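Long-range contact in trichothecene 15-O-acetyltransferase TRI3 (PDB 3FOT), which transfers an acetyl group to the 15-hydroxyl of trichothecene intermediates during biosynthesis of mycotoxins such as T-2 toxin: residues 354-362 and 406-414. Numbering follows the deposited sequence.
Sequences YAMCQTAAV and LQALGLRVH
C357 opens the contact: its SG rests 4.1 Å from Q407 CD, at the amide end of that glutamine. Next along, the backbone carbonyl of Q358 turns to the helix while its side chain turns off it, where NE2 hydrogen-bonds D190. Q407, bent at chi2 (58°), brings its amide back to the strand, and NE2 donates to Q358 O at 3.0 Å, from above the carbonyl plane and not straight (141°). A water gives the same oxygen a second bond and lies in the ring plane of H414, 2.7 Å from H414 ND1. At chi1 -176° OG1 stands opposite the T359 nitrogen, and the hydroxyl donates to L406 O at 2.6 Å, a carbonyl that also accepts the helical bond from G410 N. T359 OG1 comes within 3.0 Å of G410 CA, where the helix has no side chain and the T359 and G410 CA atoms stand 3.9 Å apart. A360 CB then meets V413 CG2 and, obliquely, the H414 ring, while L406 CD1 lies against A360 O, a buried carbonyl with no polar partner in the model. Direct bonds thus fasten the strand to L406 and Q407, and one water joins it to H414, which binds 15-deacetylcalonectrin.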
loop_
_atom_site.group_PDB
_atom_site.type_symbol
_atom_site.label_atom_id
_atom_site.label_comp_id
_atom_site.label_asym_id
_atom_site.label_seq_id
_atom_site.Cartn_x
_atom_site.Cartn_y
_atom_site.Cartn_z
ATOM N N TYR A 354 -6.209 11.145 2.050
ATOM C CA TYR A 354 -4.888 10.666 1.612
ATOM C C TYR A 354 -4.040 10.067 2.721
ATOM O O TYR A 354 -3.151 9.256 2.452
ATOM C CB TYR A 354 -4.111 11.814 0.929
ATOM C CG TYR A 354 -4.611 12.097 -0.470
ATOM C CD1 TYR A 354 -5.889 12.626 -0.680
ATOM C CD2 TYR A 354 -3.822 11.809 -1.580
ATOM C CE1 TYR A 354 -6.364 12.861 -1.947
ATOM C CE2 TYR A 354 -4.279 12.069 -2.878
ATOM C CZ TYR A 354 -5.556 12.592 -3.051
ATOM O OH TYR A 354 -6.038 12.842 -4.311
ATOM N N ALA A 355 -4.289 10.469 3.966
ATOM C CA ALA A 355 -3.573 9.866 5.102
ATOM C C ALA A 355 -4.062 8.419 5.306
ATOM O O ALA A 355 -5.043 8.001 4.676
ATOM C CB ALA A 355 -3.780 10.707 6.381
ATOM N N MET A 356 -3.371 7.666 6.161
ATOM C CA MET A 356 -3.762 6.295 6.500
ATOM C C MET A 356 -5.216 6.274 6.924
ATOM O O MET A 356 -5.622 7.063 7.765
ATOM C CB MET A 356 -2.918 5.795 7.672
ATOM C CG MET A 356 -3.178 4.389 8.082
ATOM S SD MET A 356 -2.068 3.238 7.258
ATOM C CE MET A 356 -0.464 3.755 7.877
ATOM N N CYS A 357 -5.985 5.343 6.372
ATOM C CA CYS A 357 -7.355 5.149 6.828
ATOM C C CYS A 357 -7.642 3.661 6.718
ATOM O O CYS A 357 -8.206 3.192 5.732
ATOM C CB CYS A 357 -8.363 5.990 6.034
ATOM S SG CYS A 357 -10.033 5.802 6.785
ATOM N N GLN A 358 -7.181 2.931 7.728
ATOM C CA GLN A 358 -7.222 1.472 7.719
ATOM C C GLN A 358 -7.891 0.946 8.962
ATOM O O GLN A 358 -7.838 1.568 10.024
ATOM C CB GLN A 358 -5.812 0.883 7.649
ATOM C CG GLN A 358 -5.082 1.264 6.344
ATOM C CD GLN A 358 -5.574 0.437 5.181
ATOM O OE1 GLN A 358 -5.541 -0.800 5.248
ATOM N NE2 GLN A 358 -6.035 1.101 4.104
ATOM N N THR A 359 -8.526 -0.207 8.810
ATOM C CA THR A 359 -9.021 -0.904 9.983
ATOM C C THR A 359 -8.760 -2.383 9.811
ATOM O O THR A 359 -7.901 -2.761 8.998
ATOM C CB THR A 359 -10.495 -0.518 10.337
ATOM O OG1 THR A 359 -10.872 -1.174 11.552
ATOM C CG2 THR A 359 -11.456 -0.859 9.249
ATOM N N ALA A 360 -9.473 -3.216 10.578
ATOM C CA ALA A 360 -9.065 -4.594 10.814
ATOM C C ALA A 360 -10.288 -5.509 10.719
ATOM O O ALA A 360 -11.414 -5.077 10.973
ATOM C CB ALA A 360 -8.444 -4.703 12.193
ATOM N N ALA A 361 -10.059 -6.756 10.298
ATOM C CA ALA A 361 -11.070 -7.820 10.339
ATOM C C ALA A 361 -10.332 -9.120 10.609
ATOM O O ALA A 361 -9.107 -9.169 10.506
ATOM C CB ALA A 361 -11.848 -7.920 9.001
ATOM N N VAL A 362 -11.054 -10.177 10.967
ATOM C CA VAL A 362 -10.398 -11.451 11.197
ATOM C C VAL A 362 -11.047 -12.471 10.272
ATOM O O VAL A 362 -12.249 -12.742 10.366
ATOM C CB VAL A 362 -10.469 -11.928 12.681
ATOM C CG1 VAL A 362 -9.755 -13.250 12.845
ATOM C CG2 VAL A 362 -9.853 -10.893 13.620
ATOM N N LEU A 406 -16.436 -0.106 13.116
ATOM C CA LEU A 406 -15.204 -0.803 12.675
ATOM C C LEU A 406 -13.980 0.106 12.544
ATOM O O LEU A 406 -12.880 -0.278 12.976
ATOM C CB LEU A 406 -15.421 -1.646 11.406
ATOM C CG LEU A 406 -14.282 -2.669 11.221
ATOM C CD1 LEU A 406 -14.285 -3.769 12.297
ATOM C CD2 LEU A 406 -14.293 -3.263 9.804
ATOM N N GLN A 407 -14.146 1.312 11.988
ATOM C CA GLN A 407 -12.973 2.200 11.863
ATOM C C GLN A 407 -12.446 2.606 13.231
ATOM O O GLN A 407 -11.233 2.596 13.454
ATOM C CB GLN A 407 -13.215 3.413 10.955
ATOM C CG GLN A 407 -11.963 4.302 10.771
ATOM C CD GLN A 407 -10.748 3.555 10.178
ATOM O OE1 GLN A 407 -10.896 2.651 9.359
ATOM N NE2 GLN A 407 -9.549 3.947 10.599
ATOM N N ALA A 408 -13.351 2.923 14.161
ATOM C CA ALA A 408 -12.924 3.222 15.532
ATOM C C ALA A 408 -12.161 2.048 16.161
ATOM O O ALA A 408 -11.187 2.247 16.898
ATOM C CB ALA A 408 -14.147 3.609 16.418
ATOM N N LEU A 409 -12.614 0.833 15.870
ATOM C CA LEU A 409 -11.991 -0.384 16.410
ATOM C C LEU A 409 -10.580 -0.532 15.848
ATOM O O LEU A 409 -9.672 -0.884 16.575
ATOM C CB LEU A 409 -12.834 -1.626 16.093
ATOM C CG LEU A 409 -12.304 -3.020 16.459
ATOM C CD1 LEU A 409 -13.434 -4.012 16.831
ATOM C CD2 LEU A 409 -11.503 -3.594 15.275
ATOM N N GLY A 410 -10.430 -0.287 14.546
ATOM C CA GLY A 410 -9.109 -0.343 13.889
ATOM C C GLY A 410 -8.111 0.558 14.585
ATOM O O GLY A 410 -7.003 0.146 14.902
ATOM N N LEU A 411 -8.508 1.800 14.826
ATOM C CA LEU A 411 -7.613 2.772 15.438
ATOM C C LEU A 411 -7.170 2.280 16.811
ATOM O O LEU A 411 -5.998 2.328 17.157
ATOM C CB LEU A 411 -8.297 4.143 15.539
ATOM C CG LEU A 411 -8.708 4.782 14.209
ATOM C CD1 LEU A 411 -9.445 6.091 14.490
ATOM C CD2 LEU A 411 -7.511 5.006 13.276
ATOM N N ARG A 412 -8.125 1.776 17.581
ATOM C CA ARG A 412 -7.840 1.325 18.934
ATOM C C ARG A 412 -6.975 0.075 18.978
ATOM O O ARG A 412 -6.004 -0.006 19.748
ATOM C CB ARG A 412 -9.187 1.095 19.673
ATOM C CG ARG A 412 -9.022 0.904 21.138
ATOM C CD ARG A 412 -10.384 0.813 21.793
ATOM N NE ARG A 412 -10.275 0.579 23.226
ATOM C CZ ARG A 412 -11.223 -0.020 23.956
ATOM N NH1 ARG A 412 -12.342 -0.449 23.389
ATOM N NH2 ARG A 412 -11.043 -0.198 25.254
ATOM N N VAL A 413 -7.319 -0.919 18.168
ATOM C CA VAL A 413 -6.562 -2.159 18.172
ATOM C C VAL A 413 -5.199 -2.012 17.518
ATOM O O VAL A 413 -4.249 -2.695 17.919
ATOM C CB VAL A 413 -7.318 -3.376 17.572
ATOM C CG1 VAL A 413 -8.659 -3.589 18.326
ATOM C CG2 VAL A 413 -7.548 -3.235 16.070
ATOM N N HIS A 414 -5.102 -1.143 16.515
ATOM C CA HIS A 414 -3.777 -0.909 15.916
ATOM C C HIS A 414 -2.866 -0.100 16.857
ATOM O O HIS A 414 -1.644 -0.284 16.860
ATOM C CB HIS A 414 -3.887 -0.248 14.537
ATOM C CG HIS A 414 -4.394 -1.151 13.456
ATOM N ND1 HIS A 414 -5.070 -0.676 12.352
ATOM C CD2 HIS A 414 -4.317 -2.495 13.300
ATOM C CE1 HIS A 414 -5.383 -1.686 11.560
ATOM N NE2 HIS A 414 -4.934 -2.800 12.109
HETATM O O HOH W 1 -5.901 1.930 12.114
#